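PDB 3AFE: flavin-dependent monooxygenase, oxygenase subunit HsaA from Mycobacterium tuberculosis, which probably catalyses the FMNH2-dependent ortho-hydroxylation of the steroid intermediate 3-HSA to the catechol 3,4-DHSA during cholesterol breakdown. Local coordinates for residues Leu134-Trp139 / Val196-Phe201; Leu52-Gln57 / Val91-Leu96; Arg319-Arg324 / Val378-His383; Asp291-Gln296 / Thr330-Ala335. All coordinates share one frame; numbering follows the deposited sequence.

Contact 1 of 4, residues Leu134-Trp139 / Val196-Phe201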
loop_
_atom_site.group_PDB
_atom_site.type_symbol
_atom_site.label_atom_id
_atom_site.label_comp_id
_atom_site.label_asym_id
_atom_site.label_seq_id
_atom_site.Cartn_x
_atom_site.Cartn_y
_atom_site.Cartn_z
ATOM N N LEU A 134 31.943 4.148 -37.398
ATOM C CA LEU A 134 31.813 2.742 -37.731
ATOM C C LEU A 134 31.004 2.088 -36.625
ATOM O O LEU A 134 31.450 2.015 -35.483
ATOM C CB LEU A 134 33.188 2.091 -37.834
ATOM C CG LEU A 134 33.183 0.695 -38.463
ATOM C CD1 LEU A 134 32.632 0.750 -39.898
ATOM C CD2 LEU A 134 34.583 0.089 -38.415
ATOM N N VAL A 135 29.812 1.619 -36.960
ATOM C CA VAL A 135 28.867 1.184 -35.945
ATOM C C VAL A 135 28.728 -0.335 -35.854
ATOM O O VAL A 135 28.514 -1.019 -36.857
ATOM C CB VAL A 135 27.476 1.845 -36.157
ATOM C CG1 VAL A 135 26.434 1.283 -35.172
ATOM C CG2 VAL A 135 27.587 3.354 -36.017
ATOM N N ASN A 136 28.850 -0.847 -34.634
ATOM C CA ASN A 136 28.719 -2.272 -34.355
ATOM C C ASN A 136 27.824 -2.476 -33.147
ATOM O O ASN A 136 27.936 -1.750 -32.148
ATOM C CB ASN A 136 30.090 -2.902 -34.061
ATOM C CG ASN A 136 30.845 -3.282 -35.319
ATOM O OD1 ASN A 136 30.356 -4.057 -36.148
ATOM N ND2 ASN A 136 32.051 -2.745 -35.465
ATOM N N GLY A 137 26.942 -3.464 -33.214
ATOM C CA GLY A 137 26.180 -3.800 -32.036
ATOM C C GLY A 137 24.967 -4.658 -32.262
ATOM O O GLY A 137 24.546 -4.872 -33.389
ATOM N N SER A 138 24.409 -5.144 -31.159
ATOM C CA SER A 138 23.198 -5.943 -31.184
ATOM C C SER A 138 22.182 -5.265 -30.268
ATOM O O SER A 138 22.344 -5.256 -29.045
ATOM C CB SER A 138 23.508 -7.361 -30.705
ATOM O OG SER A 138 22.680 -8.302 -31.357
ATOM N N TRP A 139 21.158 -4.663 -30.862
ATOM C CA TRP A 139 20.199 -3.857 -30.105
ATOM C C TRP A 139 18.856 -4.568 -29.972
ATOM O O TRP A 139 18.212 -4.887 -30.978
ATOM C CB TRP A 139 19.985 -2.500 -30.783
ATOM C CG TRP A 139 21.064 -1.491 -30.504
ATOM C CD1 TRP A 139 21.092 -0.579 -29.493
ATOM C CD2 TRP A 139 22.263 -1.283 -31.263
ATOM N NE1 TRP A 139 22.241 0.174 -29.568
ATOM C CE2 TRP A 139 22.972 -0.238 -30.643
ATOM C CE3 TRP A 139 22.805 -1.882 -32.401
ATOM C CZ2 TRP A 139 24.191 0.220 -31.126
ATOM C CZ3 TRP A 139 24.018 -1.425 -32.875
ATOM C CH2 TRP A 139 24.697 -0.389 -32.239
ATOM N N VAL A 196 20.751 -6.311 -35.489
ATOM C CA VAL A 196 22.183 -6.590 -35.523
ATOM C C VAL A 196 22.860 -5.759 -36.600
ATOM O O VAL A 196 22.439 -5.757 -37.763
ATOM C CB VAL A 196 22.483 -8.080 -35.752
ATOM C CG1 VAL A 196 23.993 -8.338 -35.674
ATOM C CG2 VAL A 196 21.718 -8.941 -34.737
ATOM N N VAL A 197 23.905 -5.047 -36.191
ATOM C CA VAL A 197 24.628 -4.117 -37.050
ATOM C C VAL A 197 26.118 -4.426 -36.974
ATOM O O VAL A 197 26.723 -4.338 -35.900
ATOM C CB VAL A 197 24.423 -2.653 -36.591
ATOM C CG1 VAL A 197 25.123 -1.702 -37.541
ATOM C CG2 VAL A 197 22.946 -2.317 -36.480
ATOM N N LYS A 198 26.709 -4.770 -38.113
ATOM C CA LYS A 198 28.098 -5.232 -38.159
ATOM C C LYS A 198 28.940 -4.363 -39.093
ATOM O O LYS A 198 28.750 -4.390 -40.310
ATOM C CB LYS A 198 28.136 -6.682 -38.648
ATOM C CG LYS A 198 29.229 -7.521 -38.045
ATOM C CD LYS A 198 30.505 -7.470 -38.841
ATOM C CE LYS A 198 31.682 -7.870 -37.961
ATOM N NZ LYS A 198 31.332 -8.954 -36.997
ATOM N N ASP A 199 29.865 -3.593 -38.528
ATOM C CA ASP A 199 30.797 -2.813 -39.333
ATOM C C ASP A 199 30.052 -1.987 -40.383
ATOM O O ASP A 199 30.244 -2.166 -41.589
ATOM C CB ASP A 199 31.819 -3.742 -40.001
ATOM C CG ASP A 199 32.770 -4.398 -38.996
ATOM O OD1 ASP A 199 33.303 -3.698 -38.105
ATOM O OD2 ASP A 199 33.008 -5.617 -39.113
ATOM N N VAL A 200 29.198 -1.086 -39.914
ATOM C CA VAL A 200 28.390 -0.258 -40.797
ATOM C C VAL A 200 28.793 1.214 -40.670
ATOM O O VAL A 200 28.672 1.824 -39.608
ATOM C CB VAL A 200 26.875 -0.430 -40.504
ATOM C CG1 VAL A 200 26.045 0.631 -41.226
ATOM C CG2 VAL A 200 26.421 -1.814 -40.884
ATOM N N PHE A 201 29.280 1.781 -41.763
ATOM C CA PHE A 201 29.660 3.183 -41.768
ATOM C C PHE A 201 28.407 4.055 -41.674
ATOM O O PHE A 201 27.442 3.868 -42.421
ATOM C CB PHE A 201 30.467 3.525 -43.034
ATOM C CG PHE A 201 30.761 4.997 -43.187
ATOM C CD1 PHE A 201 31.756 5.608 -42.429
ATOM C CD2 PHE A 201 30.041 5.769 -44.079
ATOM C CE1 PHE A 201 32.023 6.958 -42.562
ATOM C CE2 PHE A 201 30.305 7.128 -44.223
ATOM C CZ PHE A 201 31.297 7.722 -43.464
#

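Contact 2 of 4, residues Leu52-Gln57 / Val91-Leu96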
loop_
_atom_site.group_PDB
_atom_site.type_symbol
_atom_site.label_atom_id
_atom_site.label_comp_id
_atom_site.label_asym_id
_atom_site.label_seq_id
_atom_site.Cartn_x
_atom_site.Cartn_y
_atom_site.Cartn_z
ATOM N N LEU A 52 1.394 12.938 -37.655
ATOM C CA LEU A 52 1.075 13.841 -36.544
ATOM C C LEU A 52 2.242 14.703 -36.055
ATOM O O LEU A 52 2.088 15.917 -35.894
ATOM C CB LEU A 52 0.435 13.085 -35.381
ATOM C CG LEU A 52 -1.035 12.771 -35.658
ATOM C CD1 LEU A 52 -1.594 11.861 -34.593
ATOM C CD2 LEU A 52 -1.848 14.054 -35.767
ATOM N N LEU A 53 3.395 14.084 -35.812
ATOM C CA LEU A 53 4.537 14.815 -35.286
ATOM C C LEU A 53 5.568 15.075 -36.376
ATOM O O LEU A 53 6.657 15.573 -36.112
ATOM C CB LEU A 53 5.172 14.056 -34.117
ATOM C CG LEU A 53 4.325 13.936 -32.844
ATOM C CD1 LEU A 53 5.089 13.200 -31.746
ATOM C CD2 LEU A 53 3.843 15.310 -32.347
ATOM N N GLN A 54 5.214 14.732 -37.605
ATOM C CA GLN A 54 6.108 14.911 -38.741
ATOM C C GLN A 54 6.055 16.361 -39.183
ATOM O O GLN A 54 4.988 16.962 -39.179
ATOM C CB GLN A 54 5.674 13.990 -39.879
ATOM C CG GLN A 54 6.736 13.767 -40.916
ATOM C CD GLN A 54 6.279 12.837 -42.003
ATOM O OE1 GLN A 54 5.083 12.640 -42.204
ATOM N NE2 GLN A 54 7.231 12.243 -42.707
ATOM N N PRO A 55 7.209 16.940 -39.552
ATOM C CA PRO A 55 7.251 18.363 -39.939
ATOM C C PRO A 55 6.428 18.648 -41.198
ATOM O O PRO A 55 6.256 17.759 -42.035
ATOM C CB PRO A 55 8.737 18.613 -40.208
ATOM C CG PRO A 55 9.455 17.488 -39.511
ATOM C CD PRO A 55 8.538 16.313 -39.602
ATOM N N GLN A 56 5.917 19.868 -41.332
ATOM C CA GLN A 56 5.080 20.188 -42.486
ATOM C C GLN A 56 5.848 20.087 -43.819
ATOM O O GLN A 56 5.271 19.737 -44.851
ATOM C CB GLN A 56 4.371 21.539 -42.312
ATOM C CG GLN A 56 5.151 22.737 -42.784
ATOM C CD GLN A 56 4.994 22.976 -44.273
ATOM O OE1 GLN A 56 3.919 22.755 -44.844
ATOM N NE2 GLN A 56 6.069 23.430 -44.915
ATOM N N GLN A 57 7.148 20.357 -43.806
ATOM C CA GLN A 57 7.912 20.235 -45.039
ATOM C C GLN A 57 7.749 18.848 -45.683
ATOM O O GLN A 57 7.879 18.701 -46.898
ATOM C CB GLN A 57 9.390 20.552 -44.810
ATOM C CG GLN A 57 10.196 19.381 -44.276
ATOM C CD GLN A 57 11.684 19.603 -44.419
ATOM O OE1 GLN A 57 12.199 19.745 -45.534
ATOM N NE2 GLN A 57 12.390 19.641 -43.292
ATOM N N VAL A 91 6.541 8.730 -32.633
ATOM C CA VAL A 91 7.452 9.694 -32.016
ATOM C C VAL A 91 8.784 9.759 -32.760
ATOM O O VAL A 91 9.470 10.782 -32.723
ATOM C CB VAL A 91 7.681 9.442 -30.498
ATOM C CG1 VAL A 91 8.729 8.357 -30.264
ATOM C CG2 VAL A 91 8.142 10.705 -29.829
ATOM N N HIS A 92 9.145 8.685 -33.457
ATOM C CA HIS A 92 10.372 8.726 -34.248
ATOM C C HIS A 92 10.317 9.796 -35.349
ATOM O O HIS A 92 11.343 10.369 -35.717
ATOM C CB HIS A 92 10.721 7.357 -34.818
ATOM C CG HIS A 92 10.934 6.317 -33.769
ATOM N ND1 HIS A 92 10.655 4.985 -33.973
ATOM C CD2 HIS A 92 11.389 6.417 -32.499
ATOM C CE1 HIS A 92 10.940 4.308 -32.874
ATOM N NE2 HIS A 92 11.381 5.155 -31.963
ATOM N N ASN A 93 9.126 10.073 -35.867
ATOM C CA ASN A 93 8.979 11.141 -36.847
ATOM C C ASN A 93 9.252 12.492 -36.230
ATOM O O ASN A 93 9.579 13.453 -36.934
ATOM C CB ASN A 93 7.594 11.112 -37.487
ATOM C CG ASN A 93 7.418 9.918 -38.392
ATOM O OD1 ASN A 93 8.394 9.214 -38.685
ATOM N ND2 ASN A 93 6.177 9.667 -38.832
ATOM N N TRP A 94 9.103 12.569 -34.911
ATOM C CA TRP A 94 9.502 13.761 -34.177
ATOM C C TRP A 94 11.036 13.785 -34.054
ATOM O O TRP A 94 11.664 14.793 -34.329
ATOM C CB TRP A 94 8.840 13.789 -32.786
ATOM C CG TRP A 94 9.297 14.934 -31.921
ATOM C CD1 TRP A 94 8.782 16.201 -31.902
ATOM C CD2 TRP A 94 10.368 14.921 -30.972
ATOM N NE1 TRP A 94 9.465 16.977 -30.997
ATOM C CE2 TRP A 94 10.445 16.219 -30.409
ATOM C CE3 TRP A 94 11.278 13.944 -30.543
ATOM C CZ2 TRP A 94 11.400 16.565 -29.432
ATOM C CZ3 TRP A 94 12.230 14.288 -29.568
ATOM C CH2 TRP A 94 12.280 15.589 -29.029
ATOM N N HIS A 95 11.624 12.664 -33.641
ATOM C CA HIS A 95 13.065 12.586 -33.436
ATOM C C HIS A 95 13.811 12.844 -34.746
ATOM O O HIS A 95 14.834 13.532 -34.761
ATOM C CB HIS A 95 13.448 11.238 -32.807
ATOM C CG HIS A 95 14.850 11.179 -32.275
ATOM N ND1 HIS A 95 15.451 9.996 -31.896
ATOM C CD2 HIS A 95 15.774 12.148 -32.074
ATOM C CE1 HIS A 95 16.678 10.241 -31.471
ATOM N NE2 HIS A 95 16.902 11.539 -31.572
ATOM N N LEU A 96 13.288 12.321 -35.851
ATOM C CA LEU A 96 13.965 12.482 -37.135
ATOM C C LEU A 96 13.981 13.948 -37.530
ATOM O O LEU A 96 14.918 14.404 -38.173
ATOM C CB LEU A 96 13.321 11.637 -38.243
ATOM C CG LEU A 96 14.044 11.619 -39.602
ATOM C CD1 LEU A 96 15.492 11.164 -39.459
ATOM C CD2 LEU A 96 13.318 10.742 -40.617
#

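Contact 3 of 4, residues Arg319-Arg324 / Val378-His383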
loop_
_atom_site.group_PDB
_atom_site.type_symbol
_atom_site.label_atom_id
_atom_site.label_comp_id
_atom_site.label_asym_id
_atom_site.label_seq_id
_atom_site.Cartn_x
_atom_site.Cartn_y
_atom_site.Cartn_z
ATOM N N ARG A 319 10.783 20.126 -16.273
ATOM C CA ARG A 319 11.369 18.883 -16.771
ATOM C C ARG A 319 11.603 17.843 -15.671
ATOM O O ARG A 319 11.393 16.648 -15.882
ATOM C CB ARG A 319 12.662 19.161 -17.533
ATOM C CG ARG A 319 12.399 19.840 -18.847
ATOM C CD ARG A 319 13.593 20.588 -19.318
ATOM N NE ARG A 319 14.715 19.694 -19.541
ATOM C CZ ARG A 319 15.891 20.101 -19.995
ATOM N NH1 ARG A 319 16.076 21.383 -20.269
ATOM N NH2 ARG A 319 16.874 19.237 -20.173
ATOM N N ALA A 320 12.031 18.290 -14.498
ATOM C CA ALA A 320 12.225 17.354 -13.406
ATOM C C ALA A 320 10.872 16.842 -12.885
ATOM O O ALA A 320 10.720 15.646 -12.623
ATOM C CB ALA A 320 13.043 17.993 -12.289
ATOM N N ARG A 321 9.905 17.751 -12.741
ATOM C CA ARG A 321 8.538 17.400 -12.357
ATOM C C ARG A 321 7.874 16.471 -13.374
ATOM O O ARG A 321 7.149 15.538 -13.009
ATOM C CB ARG A 321 7.683 18.657 -12.206
ATOM C CG ARG A 321 7.353 19.035 -10.780
ATOM C CD ARG A 321 6.103 19.904 -10.712
ATOM N NE ARG A 321 6.293 21.203 -11.352
ATOM C CZ ARG A 321 5.470 21.731 -12.256
ATOM N NH1 ARG A 321 4.366 21.088 -12.640
ATOM N NH2 ARG A 321 5.747 22.921 -12.773
ATOM N N ALA A 322 8.117 16.746 -14.652
ATOM C CA ALA A 322 7.605 15.912 -15.733
ATOM C C ALA A 322 8.077 14.478 -15.546
ATOM O O ALA A 322 7.293 13.536 -15.667
ATOM C CB ALA A 322 8.064 16.450 -17.090
ATOM N N ARG A 323 9.365 14.320 -15.254
ATOM C CA ARG A 323 9.931 12.999 -15.017
ATOM C C ARG A 323 9.384 12.298 -13.772
ATOM O O ARG A 323 9.087 11.105 -13.833
ATOM C CB ARG A 323 11.463 13.030 -15.029
ATOM C CG ARG A 323 12.026 12.954 -16.446
ATOM C CD ARG A 323 11.798 11.557 -17.049
ATOM N NE ARG A 323 12.965 10.717 -16.824
ATOM C CZ ARG A 323 12.935 9.401 -16.657
ATOM N NH1 ARG A 323 11.779 8.746 -16.675
ATOM N NH2 ARG A 323 14.072 8.743 -16.462
ATOM N N ARG A 324 9.222 12.999 -12.651
ATOM C CA ARG A 324 8.665 12.286 -11.500
ATOM C C ARG A 324 7.231 11.877 -11.785
ATOM O O ARG A 324 6.823 10.775 -11.414
ATOM C CB ARG A 324 8.788 13.026 -10.151
ATOM C CG ARG A 324 8.052 14.317 -10.053
ATOM C CD ARG A 324 7.126 14.399 -8.829
ATOM N NE ARG A 324 5.937 15.146 -9.230
ATOM C CZ ARG A 324 5.698 16.422 -8.936
ATOM N NH1 ARG A 324 6.532 17.118 -8.171
ATOM N NH2 ARG A 324 4.596 16.994 -9.391
ATOM N N VAL A 378 15.208 10.353 -8.394
ATOM C CA VAL A 378 16.486 10.872 -7.930
ATOM C C VAL A 378 16.775 12.196 -8.624
ATOM O O VAL A 378 17.272 13.139 -7.998
ATOM C CB VAL A 378 17.637 9.855 -8.139
ATOM C CG1 VAL A 378 18.992 10.563 -8.167
ATOM C CG2 VAL A 378 17.599 8.764 -7.056
ATOM N N ILE A 379 16.435 12.270 -9.910
ATOM C CA ILE A 379 16.505 13.527 -10.651
ATOM C C ILE A 379 15.695 14.637 -9.979
ATOM O O ILE A 379 16.188 15.756 -9.825
ATOM C CB ILE A 379 16.031 13.359 -12.102
ATOM C CG1 ILE A 379 17.034 12.509 -12.885
ATOM C CG2 ILE A 379 15.824 14.717 -12.761
ATOM C CD1 ILE A 379 16.472 11.923 -14.152
ATOM N N PHE A 380 14.464 14.327 -9.568
ATOM C CA PHE A 380 13.579 15.338 -8.979
ATOM C C PHE A 380 13.998 15.750 -7.564
ATOM O O PHE A 380 13.960 16.931 -7.217
ATOM C CB PHE A 380 12.109 14.878 -8.989
ATOM C CG PHE A 380 11.190 15.798 -8.236
ATOM C CD1 PHE A 380 10.834 15.524 -6.930
ATOM C CD2 PHE A 380 10.720 16.963 -8.824
ATOM C CE1 PHE A 380 10.002 16.385 -6.233
ATOM C CE2 PHE A 380 9.896 17.825 -8.132
ATOM C CZ PHE A 380 9.539 17.536 -6.838
ATOM N N GLY A 381 14.380 14.773 -6.750
ATOM C CA GLY A 381 14.880 15.044 -5.417
ATOM C C GLY A 381 16.135 15.907 -5.441
ATOM O O GLY A 381 16.243 16.893 -4.697
ATOM N N ASN A 382 17.085 15.545 -6.299
ATOM C CA ASN A 382 18.297 16.336 -6.459
ATOM C C ASN A 382 17.967 17.804 -6.640
ATOM O O ASN A 382 18.540 18.675 -5.977
ATOM C CB ASN A 382 19.104 15.837 -7.648
ATOM C CG ASN A 382 19.899 14.604 -7.319
ATOM O OD1 ASN A 382 19.993 14.215 -6.158
ATOM N ND2 ASN A 382 20.483 13.983 -8.336
ATOM N N HIS A 383 17.019 18.072 -7.526
ATOM C CA HIS A 383 16.619 19.440 -7.803
ATOM C C HIS A 383 15.987 20.128 -6.586
ATOM O O HIS A 383 16.233 21.309 -6.359
ATOM C CB HIS A 383 15.688 19.476 -9.008
ATOM C CG HIS A 383 15.050 20.807 -9.236
ATOM N ND1 HIS A 383 13.866 21.174 -8.636
ATOM C CD2 HIS A 383 15.433 21.859 -9.998
ATOM C CE1 HIS A 383 13.545 22.397 -9.019
ATOM N NE2 HIS A 383 14.477 22.833 -9.846
#

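Contact 4 of 4, residues Asp291-Gln296 / Thr330-Ala335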
loop_
_atom_site.group_PDB
_atom_site.type_symbol
_atom_site.label_atom_id
_atom_site.label_comp_id
_atom_site.label_asym_id
_atom_site.label_seq_id
_atom_site.Cartn_x
_atom_site.Cartn_y
_atom_site.Cartn_z
ATOM N N ASP A 291 -7.231 8.758 -13.606
ATOM C CA ASP A 291 -7.446 10.148 -13.973
ATOM C C ASP A 291 -6.241 10.999 -13.570
ATOM O O ASP A 291 -5.840 11.916 -14.294
ATOM C CB ASP A 291 -8.715 10.691 -13.323
ATOM C CG ASP A 291 -8.963 12.138 -13.668
ATOM O OD1 ASP A 291 -9.364 12.421 -14.817
ATOM O OD2 ASP A 291 -8.752 12.997 -12.793
ATOM N N ALA A 292 -5.658 10.676 -12.417
ATOM C CA ALA A 292 -4.530 11.433 -11.892
ATOM C C ALA A 292 -3.239 11.170 -12.674
ATOM O O ALA A 292 -2.458 12.086 -12.918
ATOM C CB ALA A 292 -4.337 11.153 -10.404
ATOM N N ALA A 293 -3.020 9.924 -13.070
ATOM C CA ALA A 293 -1.914 9.599 -13.955
ATOM C C ALA A 293 -2.023 10.431 -15.231
ATOM O O ALA A 293 -1.029 10.988 -15.703
ATOM C CB ALA A 293 -1.931 8.123 -14.296
ATOM N N TRP A 294 -3.225 10.513 -15.797
ATOM C CA TRP A 294 -3.392 11.252 -17.047
ATOM C C TRP A 294 -3.289 12.779 -16.889
ATOM O O TRP A 294 -2.595 13.424 -17.679
ATOM C CB TRP A 294 -4.665 10.854 -17.808
ATOM C CG TRP A 294 -4.695 11.413 -19.196
ATOM C CD1 TRP A 294 -5.476 12.433 -19.644
ATOM C CD2 TRP A 294 -3.883 11.007 -20.318
ATOM N NE1 TRP A 294 -5.216 12.683 -20.973
ATOM C CE2 TRP A 294 -4.239 11.826 -21.410
ATOM C CE3 TRP A 294 -2.900 10.027 -20.504
ATOM C CZ2 TRP A 294 -3.642 11.701 -22.674
ATOM C CZ3 TRP A 294 -2.313 9.899 -21.770
ATOM C CH2 TRP A 294 -2.693 10.732 -22.834
ATOM N N ARG A 295 -3.944 13.349 -15.873
ATOM C CA ARG A 295 -3.865 14.794 -15.633
ATOM C C ARG A 295 -2.423 15.279 -15.614
ATOM O O ARG A 295 -2.081 16.234 -16.309
ATOM C CB ARG A 295 -4.532 15.219 -14.317
ATOM C CG ARG A 295 -6.033 15.261 -14.341
ATOM C CD ARG A 295 -6.572 15.474 -12.925
ATOM N NE ARG A 295 -8.028 15.585 -12.899
ATOM C CZ ARG A 295 -8.700 16.589 -13.458
ATOM N NH1 ARG A 295 -8.048 17.561 -14.092
ATOM N NH2 ARG A 295 -10.021 16.625 -13.390
ATOM N N GLN A 296 -1.572 14.646 -14.812
ATOM C CA GLN A 296 -0.214 15.178 -14.722
ATOM C C GLN A 296 0.708 14.750 -15.868
ATOM O O GLN A 296 1.567 15.530 -16.280
ATOM C CB GLN A 296 0.410 15.046 -13.320
ATOM C CG GLN A 296 0.390 13.690 -12.722
ATOM C CD GLN A 296 0.525 13.725 -11.208
ATOM O OE1 GLN A 296 0.636 12.684 -10.577
ATOM N NE2 GLN A 296 0.521 14.925 -10.620
ATOM N N THR A 330 2.932 5.741 -14.819
ATOM C CA THR A 330 3.074 4.331 -15.143
ATOM C C THR A 330 2.703 3.475 -13.942
ATOM O O THR A 330 1.893 2.566 -14.060
ATOM C CB THR A 330 4.490 3.984 -15.615
ATOM O OG1 THR A 330 4.653 4.428 -16.965
ATOM C CG2 THR A 330 4.707 2.485 -15.553
ATOM N N GLY A 331 3.277 3.791 -12.784
ATOM C CA GLY A 331 2.989 3.070 -11.551
ATOM C C GLY A 331 1.520 3.037 -11.142
ATOM O O GLY A 331 1.017 1.993 -10.712
ATOM N N ARG A 332 0.835 4.175 -11.274
ATOM C CA ARG A 332 -0.572 4.305 -10.905
ATOM C C ARG A 332 -1.467 3.488 -11.801
ATOM O O ARG A 332 -2.429 2.869 -11.350
ATOM C CB ARG A 332 -1.003 5.757 -11.019
ATOM C CG ARG A 332 -0.602 6.570 -9.837
ATOM C CD ARG A 332 -0.733 8.046 -10.118
ATOM N NE ARG A 332 -0.215 8.799 -8.987
ATOM C CZ ARG A 332 -0.156 10.114 -8.955
ATOM N NH1 ARG A 332 -0.596 10.805 -9.995
ATOM N NH2 ARG A 332 0.326 10.729 -7.891
ATOM N N SER A 333 -1.151 3.537 -13.086
ATOM C CA SER A 333 -1.850 2.776 -14.100
ATOM C C SER A 333 -1.776 1.291 -13.793
ATOM O O SER A 333 -2.795 0.587 -13.831
ATOM C CB SER A 333 -1.220 3.057 -15.462
ATOM O OG SER A 333 -1.349 4.432 -15.795
ATOM N N ILE A 334 -0.571 0.828 -13.479
ATOM C CA ILE A 334 -0.312 -0.580 -13.204
ATOM C C ILE A 334 -0.962 -1.053 -11.892
ATOM O O ILE A 334 -1.544 -2.135 -11.839
ATOM C CB ILE A 334 1.211 -0.860 -13.223
ATOM C CG1 ILE A 334 1.736 -0.724 -14.658
ATOM C CG2 ILE A 334 1.544 -2.226 -12.610
ATOM C CD1 ILE A 334 3.082 -1.367 -14.895
ATOM N N ALA A 335 -0.875 -0.242 -10.842
ATOM C CA ALA A 335 -1.557 -0.563 -9.588
ATOM C C ALA A 335 -3.068 -0.640 -9.809
ATOM O O ALA A 335 -3.721 -1.553 -9.312
ATOM C CB ALA A 335 -1.225 0.458 -8.495
#

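Contact 1 of 4, residues Leu134-Trp139 / Val196-Phe201
Val-135 faces both Asp-199 and Val-200, which makes a G1 beta bulge in an antiparallel strand pair. Asp-199 sits at the bulge with positive phi. The pair belongs to the beta domain of the acyl-CoA dehydrogenase fold. The tight side carries Val-135, Val-197, Val-200 and Trp-139. Val-197 is central there. Its CG1 lies 4.0 Å from Val-135 CG1, and its CG2 lies 3.9 Å from Trp-139 CZ3, approaching the indole obliquely. The two branches thus serve two neighbours: CG1 is anti to the backbone N (chi1 -177°), and CG2 is beside it. Phe-169 and Ile-171 of strand 162-172 pack on this side too. Trp-139 NE1 bonds to Gly-154 O, and its side chain lies close to Ser-119, a probable FMN-binding residue. Backbone bonds pair Gly-137 with Val-197 and Val-135 with Val-200 in both directions.

The other side is looser and more open to solvent. It bears Leu-134, Ser-138, Val-196 and Phe-201. Ser-138 OG only brushes Val-196 CG2, at 3.6 Å. Asn-136 turns its amide to the bulge, with CG beside its own backbone N (chi1 -83°). The Asn-136 amide and Asp-199 carboxylate planes stand 82° apart. Asn-136 ND2 donates to Asp-199 OD1 at 3.1 Å, within its own amide plane but from above the carboxylate plane.

Contact 2 of 4, residues Leu52-Gln57 / Val91-Leu96
Leu-53 and Trp-94 meet through the bases of their side chains. Their CB atoms are 3.9 Å apart, and the two side chains cross obliquely. Leu-53 points at the helix. Its CG stands beside the backbone N (chi1 -67°), which carries CD1 over Trp-94 CB at 3.9 Å. CD1 also reaches toward Val-91, with 4.4 Å to Val-91 CG2. The indole of Trp-94 leads away from the loop, toward Met-236 of helix 233-266. Its NE1 donates to Val-228 O.

Asn-93 also points at the loop, beside Gln-54, with 4.2 Å between their CB atoms. Their polar ends do not pair with each other. Asn-93 ND2 bonds to Phe-50 O, and Gln-54 NE2 bonds to Pro-112 O. Both side chains touch Trp-108. Pro-55 adds a light contact, its CD 4.0 Å from Asn-93 O. No hydrogen bond joins the two segments; the contact is largely van der Waals packing of a buried loop on a helix.

His-95, which follows Trp-94 in the helix, bonds through ND1 to the hydroxyl of Tyr-120, which probably binds FMN. The arrangement belongs to the N-terminal helical domain of the acyl-CoA dehydrogenase fold, where the loop after helix 38-47 packs on helix 80-98 close to the probable flavin site.

Contact 3 of 4, residues Arg319-Arg324 / Val378-His383
Arg-324 has its CG between the backbone N and the carbonyl carbon (chi1 63°), and its chain bends again at chi2 and chi3. Phe-380 has CG anti to its backbone N (chi1 172°). These torsions lay the arginine chain over the phenyl ring. The contact joins two roughly antiparallel helices of the C-terminal helical part of the acyl-CoA dehydrogenase fold. Their short segments approach to 8.5 Å between axes, at 142°.

Phe-380 is the centre of the packing. Arg-324 CG sits over one face of the ring in a CH-pi contact, 4.2 Å from the ring centroid and offset toward the rim. The guanidinium follows with an off-centre cation-pi contact, its CZ 4.9 Å from the same centroid. Its plane is steeply turned to the ring, so it is not stacked flat. Arg-321 CG meets the ring obliquely at CE2, 3.9 Å away. The charged end of Arg-321 pairs with Glu-317.

Ala-320 points at the other helix. Its CB is 4.3 Å from both Ile-379 CG2 and Phe-380 CD2. Tyr-253 of the second subunit packs on Phe-380, and Asp-291 of that subunit makes a long, weak ion pair with Arg-324. The guanidinium of Arg-324 meets the ring with its edge: NH1 lies 3.3 Å from Phe-380 CZ.

Contact 4 of 4, residues Asp291-Gln296 / Thr330-Ala335
Arg-332 reaches across to Gln-296, and the side chains cross at about a right angle. The polar contact comes first. Arg-332 NH1 points at Gln-296 OE1 in a hydrogen bond modelled at 2.3 Å. That length is too short to trust, and the bond is bent. The amide and guanidinium planes are only 19° apart, and OE1 lies at the guanidinium edge, near its plane. Arg-332 gets there with a chain extended from CG to NE. Gln-296 has CG between its backbone N and carbonyl carbon (chi1 53°) and is extended beyond CG.

The van der Waals contacts are small. Ala-293 CB lies 4.1 Å from Arg-332 CB and 4.0 Å from Ser-333 OG. Ser-333 OG itself bonds to Ala-329 O. Ala-292 CB is 3.8 Å from Arg-332 NH1.

The charge has its stronger partner in another chain. Arg-332 NH2 forms a salt bridge with Asp-289 of the second subunit. This probably helps balance the buried guanidinium. Within segment 291-296, Arg-295 NE bridges Asp-291 OD2 at 2.7 Å.

The contact joins helices 277-308 and 316-343, nearly antiparallel neighbours in the C-terminal helical bundle of the acyl-CoA dehydrogenase fold. Helix 233-266 packs against both through Trp-294 and Ser-333, and the second subunit meets the pair at Arg-332 and Gln-296.

Contact 2 and contact 4 are buried, while contacts 1 and 3 are partly exposed. Contact 1 is the sole sheet contact. It rests mainly on backbone hydrogen bonds, with an apolar side and a more open one. Contact 2 has no bond across it and relies mainly on apolar packing in the N-terminal helical domain. Contacts 3 and 4 share helix 316-343. They lie about 17 Å apart between centres, and both touch the second subunit. Arginine carries each, but against a ring in contact 3 and an amide in contact 4. Contacts 2 and 4 lie on opposite sides of the chain's centre, as do contacts 1 and 4.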